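Local coordinates for hydratase ChsH2 (Mycobacterium tuberculosis SUMu008, PDB 4W78) that pairs with ChsH1 to form the MaoC-like enoyl-CoA hydratase that hydrates a steroid enoyl-CoA thioester during cholesterol side-chain degradation, at the interface of chains A and B and the interface of chains C and A. Coordinates in Å, arbitrary orientation; residue numbers count along the deposited sequence, not the author numbering. Chains: chain A/B, Hydratase ChsH2; chain C, Hydratase ChsH1.

Contact 1: the interface of chains A and B. Residues chain A 21-22, 25; chain B 25, 30.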
# COMPACT_ATOMS: atom_id res chain seq x y z
N VAL A 21 6.06 6.82 -2.25
CA VAL A 21 5.79 5.57 -1.55
C VAL A 21 4.32 5.15 -1.68
O VAL A 21 4.03 3.97 -2.00
CB VAL A 21 6.18 5.72 -0.08
CG1 VAL A 21 5.72 4.51 0.74
CG2 VAL A 21 7.68 5.88 0.07
N SER A 22 3.40 6.08 -1.43
CA SER A 22 1.98 5.73 -1.45
C SER A 22 1.50 5.31 -2.83
O SER A 22 0.68 4.38 -2.94
CB SER A 22 1.12 6.87 -0.89
OG SER A 22 1.22 8.01 -1.72
N LEU A 25 2.94 1.71 -3.64
CA LEU A 25 2.25 0.63 -2.95
C LEU A 25 0.78 0.51 -3.36
O LEU A 25 0.23 -0.60 -3.39
CB LEU A 25 2.42 0.72 -1.43
CG LEU A 25 3.66 -0.03 -0.93
CD1 LEU A 25 4.95 0.60 -1.44
CD2 LEU A 25 3.68 -0.10 0.60
N LEU B 25 1.58 1.06 5.72
CA LEU B 25 0.56 1.39 4.72
C LEU B 25 -0.58 0.36 4.68
O LEU B 25 -1.72 0.74 4.39
CB LEU B 25 1.16 1.64 3.33
CG LEU B 25 1.55 3.11 3.12
CD1 LEU B 25 2.65 3.57 4.08
CD2 LEU B 25 1.93 3.34 1.68
N PHE B 30 -0.59 6.62 7.14
CA PHE B 30 0.25 7.35 6.19
C PHE B 30 1.10 8.42 6.86
O PHE B 30 1.65 9.29 6.19
CB PHE B 30 -0.62 7.95 5.08
CG PHE B 30 -1.21 6.91 4.18
CD1 PHE B 30 -2.41 6.30 4.48
CD2 PHE B 30 -0.53 6.52 3.02
CE1 PHE B 30 -2.93 5.31 3.65
CE2 PHE B 30 -1.05 5.55 2.19
CZ PHE B 30 -2.25 4.94 2.51
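B:Leu25 packs its tip against helix 17-26 of chain A, and its methyl CD2 is the common point of three contacts. It lies 3.9 Å from the backbone CA of A:Ser22 and also touches CG1 of A:Val21 and CD2 of A:Leu25. CG1 is the branch of A:Val21 that stands anti to the backbone N (chi1 172°), which turns this methyl, rather than CG2, towards the partner. A:Leu25 and B:Leu25 cross at about a right angle, and the contact is reciprocal: CD2 of A:Leu25 also reaches CB of B:Leu25 at 4.1 Å. Their side-chain torsions are nearly the same, as expected of equivalent residues. B:Phe30 adds a flanking contact on the A:Ser22 side, where its ring atom CE2 comes within 4.0 Å of the serine CB. The hydroxyl OG of A:Ser22 is directed away from that ring, leaving the methylene to make the contact. Helix 17-26 of each copy takes part, and two-fold symmetry repeats every contact with the chains exchanged. In the deposited assembly of two ChsH2 and two ChsH1 chains, this small apolar patch joins the two ChsH2 copies and so presumably links two ChsH1-ChsH2 units.

Contact 2: the interface of chains C and A. Residues chain C 65, 68, 107, 109; chain A 53, 56-57, 76.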
# COMPACT_ATOMS: atom_id res chain seq x y z
N ALA C 65 -5.94 2.39 -16.19
CA ALA C 65 -4.52 2.29 -15.84
C ALA C 65 -4.24 1.40 -14.63
O ALA C 65 -3.08 1.17 -14.30
CB ALA C 65 -3.92 3.68 -15.62
N GLN C 68 -2.72 -3.46 -14.69
CA GLN C 68 -1.56 -4.23 -14.24
C GLN C 68 -1.54 -4.40 -12.73
O GLN C 68 -0.93 -5.33 -12.21
CB GLN C 68 -0.29 -3.53 -14.74
CG GLN C 68 0.97 -4.33 -14.64
CD GLN C 68 2.12 -3.66 -15.39
OE1 GLN C 68 1.91 -2.78 -16.21
NE2 GLN C 68 3.34 -4.07 -15.10
N GLN C 107 -0.06 0.23 -23.29
CA GLN C 107 -1.23 -0.50 -22.83
C GLN C 107 -2.46 -0.13 -23.67
O GLN C 107 -2.67 1.05 -23.97
CB GLN C 107 -1.52 -0.20 -21.35
CG GLN C 107 -0.40 -0.67 -20.41
CD GLN C 107 -0.80 -0.67 -18.94
OE1 GLN C 107 -1.73 0.02 -18.54
NE2 GLN C 107 -0.10 -1.47 -18.13
N TYR C 109 -6.69 -0.67 -23.76
CA TYR C 109 -7.83 -1.06 -22.92
C TYR C 109 -9.05 -1.30 -23.80
O TYR C 109 -9.57 -0.38 -24.42
CB TYR C 109 -8.11 0.02 -21.87
CG TYR C 109 -6.86 0.54 -21.21
CD1 TYR C 109 -6.15 -0.24 -20.30
CD2 TYR C 109 -6.36 1.80 -21.52
CE1 TYR C 109 -4.97 0.23 -19.71
CE2 TYR C 109 -5.20 2.28 -20.95
CZ TYR C 109 -4.51 1.49 -20.04
OH TYR C 109 -3.36 1.97 -19.48
N LEU A 53 3.96 2.22 -13.08
CA LEU A 53 2.51 2.16 -12.98
C LEU A 53 1.92 3.50 -12.51
O LEU A 53 0.81 3.87 -12.89
CB LEU A 53 2.09 1.04 -12.03
CG LEU A 53 2.14 -0.33 -12.70
CD1 LEU A 53 1.95 -1.39 -11.66
CD2 LEU A 53 1.01 -0.40 -13.72
N THR A 56 1.80 5.74 -15.55
CA THR A 56 0.62 5.41 -16.35
C THR A 56 -0.65 6.05 -15.76
O THR A 56 -1.45 6.66 -16.48
CB THR A 56 0.45 3.89 -16.48
OG1 THR A 56 1.70 3.31 -16.90
CG2 THR A 56 -0.63 3.56 -17.50
N GLY A 57 -0.81 5.95 -14.44
CA GLY A 57 -1.96 6.54 -13.78
C GLY A 57 -2.00 8.05 -13.84
O GLY A 57 -3.07 8.63 -13.97
N ILE A 76 -2.68 3.88 -23.57
CA ILE A 76 -1.62 4.74 -23.05
C ILE A 76 -0.28 4.11 -23.38
O ILE A 76 -0.00 2.98 -22.96
CB ILE A 76 -1.74 4.93 -21.51
CG1 ILE A 76 -3.05 5.66 -21.16
CG2 ILE A 76 -0.52 5.70 -20.97
CD1 ILE A 76 -3.37 5.66 -19.66
O HOH W 1 -1.41 2.13 -12.16
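C:Gln107 and A:Ile76 form an antiparallel beta bridge through paired backbone bonds, C:Gln107 N to A:Ile76 O at 2.8 Å (176° at the hydrogen) and A:Ile76 N to C:Gln107 O at 2.9 Å. Strand 99-109 of ChsH1 is thereby joined to strand 72-80 of ChsH2. Beside the bridge, the phenol of C:Tyr109 crosses the A:Ile76 side chain obliquely: its ring carbon CE2 approaches CG1, and its OH lies 3.7 Å from CD1. The same hydroxyl donates to the side-chain carbonyl OE1 of C:Gln107 at 2.7 Å, in the carbonyl plane and on a lone pair, which should fix the phenol and the amide relative to each other. With OG1 of A:Thr56 beside the backbone N (chi1 -51°), its methyl CG2 takes the position opposite that N and is directed at ChsH1, where it meets that phenol oxygen. CG2 of A:Thr56 also lies 3.8 Å from CB of C:Ala65. One turn earlier, near the N-terminal end of helix 52-67, the CD2 branch of A:Leu53 packs obliquely against the extended stem of C:Gln68, 3.5 Å from its CB and 3.6 Å from its amide oxygen OE1. Water 1 links the backbone oxygens of C:Ala65 and A:Leu53. Together the strand pairing and the helix contacts fasten the ChsH1 and ChsH2 chains, making a beta-sheet that runs from one subunit into the other.

Contact 3: the interface of chains C and A. Residues chain C 35, 39, 41, 43, 46; chain A 57, 60-61, 64-65.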
# COMPACT_ATOMS: atom_id res chain seq x y z
N TRP C 35 -5.88 3.55 -4.78
CA TRP C 35 -5.19 4.01 -5.98
C TRP C 35 -5.59 5.44 -6.35
O TRP C 35 -4.71 6.29 -6.52
CB TRP C 35 -5.46 3.02 -7.12
CG TRP C 35 -4.64 3.16 -8.37
CD1 TRP C 35 -3.54 2.44 -8.72
CD2 TRP C 35 -4.91 4.04 -9.47
NE1 TRP C 35 -3.09 2.82 -9.97
CE2 TRP C 35 -3.91 3.80 -10.45
CE3 TRP C 35 -5.90 4.99 -9.73
CZ2 TRP C 35 -3.88 4.49 -11.65
CZ3 TRP C 35 -5.85 5.70 -10.94
CH2 TRP C 35 -4.84 5.45 -11.87
N ILE C 39 -2.87 8.53 -6.36
CA ILE C 39 -2.63 9.17 -7.67
C ILE C 39 -3.18 10.59 -7.67
O ILE C 39 -2.68 11.47 -8.39
CB ILE C 39 -3.27 8.32 -8.81
CG1 ILE C 39 -2.60 6.94 -8.90
CG2 ILE C 39 -3.20 9.03 -10.18
CD1 ILE C 39 -1.14 6.98 -9.36
N ASP C 41 -6.36 11.30 -8.47
CA ASP C 41 -7.32 11.39 -9.57
C ASP C 41 -8.73 11.47 -9.03
O ASP C 41 -9.26 10.49 -8.49
CB ASP C 41 -7.18 10.18 -10.50
CG ASP C 41 -7.96 10.35 -11.79
OD1 ASP C 41 -8.85 11.23 -11.85
OD2 ASP C 41 -7.70 9.59 -12.75
N ASN C 43 -11.54 11.83 -10.66
CA ASN C 43 -12.57 11.42 -11.61
C ASN C 43 -13.70 10.69 -10.89
O ASN C 43 -13.47 9.65 -10.27
CB ASN C 43 -11.95 10.52 -12.67
CG ASN C 43 -12.85 10.29 -13.88
OD1 ASN C 43 -14.07 10.44 -13.80
ND2 ASN C 43 -12.25 9.91 -14.99
N TYR C 46 -14.93 6.67 -10.80
CA TYR C 46 -14.25 5.58 -10.09
C TYR C 46 -14.80 5.39 -8.68
O TYR C 46 -14.45 4.41 -8.00
CB TYR C 46 -12.75 5.86 -10.01
CG TYR C 46 -12.07 6.10 -11.35
CD1 TYR C 46 -12.43 5.37 -12.49
CD2 TYR C 46 -11.07 7.06 -11.47
CE1 TYR C 46 -11.81 5.61 -13.72
CE2 TYR C 46 -10.44 7.29 -12.69
CZ TYR C 46 -10.81 6.57 -13.80
OH TYR C 46 -10.19 6.81 -15.01
N GLY A 57 -0.81 5.95 -14.44
CA GLY A 57 -1.96 6.54 -13.78
C GLY A 57 -2.00 8.05 -13.84
O GLY A 57 -3.07 8.63 -13.97
N GLN A 60 -2.92 9.16 -17.30
CA GLN A 60 -4.36 8.99 -17.42
C GLN A 60 -5.12 10.14 -16.75
O GLN A 60 -6.00 10.76 -17.37
CB GLN A 60 -4.78 7.65 -16.80
CG GLN A 60 -6.26 7.38 -16.89
CD GLN A 60 -6.59 6.02 -16.38
OE1 GLN A 60 -6.58 5.04 -17.13
NE2 GLN A 60 -6.87 5.93 -15.10
N ARG A 61 -4.75 10.44 -15.51
CA ARG A 61 -5.36 11.53 -14.74
C ARG A 61 -5.24 12.86 -15.45
O ARG A 61 -6.21 13.62 -15.54
CB ARG A 61 -4.68 11.63 -13.37
CG ARG A 61 -5.07 12.88 -12.61
CD ARG A 61 -4.26 13.05 -11.32
NE ARG A 61 -4.42 14.42 -10.82
CZ ARG A 61 -3.75 14.95 -9.81
NH1 ARG A 61 -2.84 14.25 -9.15
NH2 ARG A 61 -3.98 16.22 -9.48
N THR A 64 -7.70 12.92 -18.45
CA THR A 64 -9.11 12.96 -18.05
C THR A 64 -9.48 14.21 -17.25
O THR A 64 -10.63 14.64 -17.26
CB THR A 64 -9.56 11.70 -17.30
OG1 THR A 64 -8.77 11.51 -16.13
CG2 THR A 64 -9.43 10.50 -18.20
N ASP A 65 -8.49 14.80 -16.58
CA ASP A 65 -8.70 16.08 -15.91
C ASP A 65 -9.17 17.09 -16.95
O ASP A 65 -10.04 17.93 -16.69
CB ASP A 65 -7.38 16.57 -15.28
CG ASP A 65 -7.14 16.01 -13.87
OD1 ASP A 65 -8.00 15.28 -13.32
OD2 ASP A 65 -6.07 16.32 -13.31
O HOH W 2 -9.13 9.20 -14.87
O HOH W 3 -9.28 12.90 -13.92
O HOH W 4 -5.81 8.02 -13.45
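C:Asp41, A:Thr64 and A:Gly57 bury the most surface in this water-rich part of the ChsH1-ChsH2 interface, where helix 52-67 of ChsH2 meets the end of helix 29-39 and the following loop of ChsH1. The carboxylate of C:Asp41 lies alongside the aliphatic stem of A:Arg61, with its CG 3.9 Å from the arginine CB; the two side chains run past each other in opposite directions. The carboxylate and guanidinium planes are only 27° apart, yet their charged atoms are not in contact (OD1 of C:Asp41 to NE of A:Arg61 5.5 Å). The extended arginine chain instead carries NH1 beyond the aspartate to the backbone oxygen of C:Ile39, at 2.9 Å, in the carbonyl plane and on a lone pair; the oxygen sits 25° out of the guanidinium plane and the bond is bent, 134° at the hydrogen. A:Thr64 faces C:Asp41 through solvent: OG1 donates to the backbone oxygen of A:Gln60, from above the carbonyl plane, and meets waters 2 and 3, which contact OD2 and OD1 of the aspartate respectively. Water 2 also reaches ND2 of C:Asn43. The phenol OH of C:Tyr46 lies 2.6 Å from water 2. Water 3 continues to A:Asp65. At A:Gly57, which has no side chain, CA comes within 3.5 Å of CZ2 on the indole of C:Trp35, and CG1 of C:Ile39 covers the centre of one indole face. Water 4, in the plane at the indole edge, meets the A:Gly57 oxygen and NE2 of A:Gln60, and lies 2.6 Å from OD2 of C:Asp41.

Contact 4: the interface of chains C and A. Residues chain C 38-39; chain A 19, 22-23, 26, 54, 58, 61.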
# COMPACT_ATOMS: atom_id res chain seq x y z
N ALA C 38 -4.04 7.94 -3.85
CA ALA C 38 -2.60 8.17 -3.96
C ALA C 38 -2.24 8.92 -5.25
O ALA C 38 -1.39 9.80 -5.23
CB ALA C 38 -1.84 6.84 -3.87
N ILE C 39 -2.87 8.53 -6.36
CA ILE C 39 -2.63 9.17 -7.67
C ILE C 39 -3.18 10.59 -7.67
O ILE C 39 -2.68 11.47 -8.39
CB ILE C 39 -3.27 8.32 -8.81
CG1 ILE C 39 -2.60 6.94 -8.90
CG2 ILE C 39 -3.20 9.03 -10.18
CD1 ILE C 39 -1.14 6.98 -9.36
N PHE A 19 4.25 10.86 -1.54
CA PHE A 19 3.68 10.63 -2.86
C PHE A 19 4.29 9.41 -3.52
O PHE A 19 3.57 8.55 -4.04
CB PHE A 19 3.89 11.87 -3.75
CG PHE A 19 3.37 11.69 -5.13
CD1 PHE A 19 2.01 11.77 -5.37
CD2 PHE A 19 4.23 11.42 -6.19
CE1 PHE A 19 1.50 11.59 -6.66
CE2 PHE A 19 3.73 11.24 -7.47
CZ PHE A 19 2.37 11.32 -7.71
N SER A 22 3.40 6.08 -1.43
CA SER A 22 1.98 5.73 -1.45
C SER A 22 1.50 5.31 -2.83
O SER A 22 0.68 4.38 -2.94
CB SER A 22 1.12 6.87 -0.89
OG SER A 22 1.22 8.01 -1.72
N THR A 23 1.98 5.97 -3.88
CA THR A 23 1.58 5.57 -5.22
C THR A 23 2.15 4.21 -5.58
O THR A 23 1.45 3.37 -6.14
CB THR A 23 1.95 6.62 -6.30
OG1 THR A 23 3.36 6.91 -6.25
CG2 THR A 23 1.11 7.90 -6.11
N ALA A 26 0.15 1.63 -3.74
CA ALA A 26 -1.22 1.55 -4.26
C ALA A 26 -1.28 0.88 -5.63
O ALA A 26 -2.34 0.37 -6.03
CB ALA A 26 -1.87 2.92 -4.32
N THR A 54 2.68 4.23 -11.69
CA THR A 54 2.24 5.55 -11.27
C THR A 54 2.30 6.51 -12.45
O THR A 54 1.39 7.30 -12.62
CB THR A 54 3.06 6.07 -10.08
OG1 THR A 54 2.80 5.23 -8.94
CG2 THR A 54 2.71 7.53 -9.72
N LEU A 58 -0.83 8.68 -13.72
CA LEU A 58 -0.76 10.14 -13.75
C LEU A 58 -1.04 10.66 -15.15
O LEU A 58 -1.73 11.67 -15.30
CB LEU A 58 0.62 10.62 -13.30
CG LEU A 58 0.92 10.44 -11.82
CD1 LEU A 58 2.36 10.85 -11.57
CD2 LEU A 58 -0.03 11.28 -10.97
N ARG A 61 -4.75 10.44 -15.51
CA ARG A 61 -5.36 11.53 -14.74
C ARG A 61 -5.24 12.86 -15.45
O ARG A 61 -6.21 13.62 -15.54
CB ARG A 61 -4.68 11.63 -13.37
CG ARG A 61 -5.07 12.88 -12.61
CD ARG A 61 -4.26 13.05 -11.32
NE ARG A 61 -4.42 14.42 -10.82
CZ ARG A 61 -3.75 14.95 -9.81
NH1 ARG A 61 -2.84 14.25 -9.15
NH2 ARG A 61 -3.98 16.22 -9.48
O HOH W 5 -0.01 10.30 -2.77
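Apolar contacts come first: CB of C:Ala38 faces helix 17-26 of ChsH2, 3.9 Å from CB of A:Ala26 and 3.9 Å from CG2 of A:Thr23. The next residue, C:Ile39, points its two branches at helix 52-67. The C:Ile39 and A:Thr54 side chains pass each other in opposite directions, bringing CD1 of the isoleucine to 3.9 Å from CG2 of the threonine, while CG2 of C:Ile39 meets CD2 of A:Leu58 at 4.0 Å, the side chains crossing at a slant. The side chain of A:Thr23 crosses that of C:Ile39 at about a right angle.

A second group of contacts involves backbone carbonyl oxygens. CB of C:Ala38 lies 3.6 Å from the oxygen of A:Ser22. CG2 of A:Thr23 touches the C:Ala38 oxygen at 3.3 Å, and the same methyl covers the rim of one face of the A:Phe19 ring. This placement follows from the threonine torsion: at chi1 55°, OG1 turns back to donate to the backbone oxygen of A:Phe19 at 2.8 Å, leaving CG2 to face the partner. Atom CE1 of the phenyl ring also approaches the C:Ala38 oxygen.

The polar links act on the last turn of helix 29-39. Water 5 connects the C:Ala38 oxygen to OG of A:Ser22, at 2.8 Å from the latter, and the adjacent C:Ile39 oxygen is taken by A:Arg61. The site thus seats the C-terminal end of a ChsH1 helix between two ChsH2 helices, helping to hold the heterodimer together.

Contacts 2, 3 and 4 line a single ChsH1-ChsH2 interface, all drawing on helix 52-67 of chain A. Contacts 2 and 3 lie about 11 Å apart between C-alpha centres and share A:Gly57; contacts 3 and 4, about 9 Å apart, share C:Ile39 and A:Arg61. Contact 1 belongs to the ChsH2-ChsH2 interface, yet its centre is only about 9 Å from that of contact 4, with A:Ser22 common to both. Helix 17-26 thus faces ChsH1 at contact 4 and the other ChsH2 copy at contact 1, which may couple heterodimer formation to the larger deposited assembly. Contact 2 is the farthest from contact 1, about 19 Å.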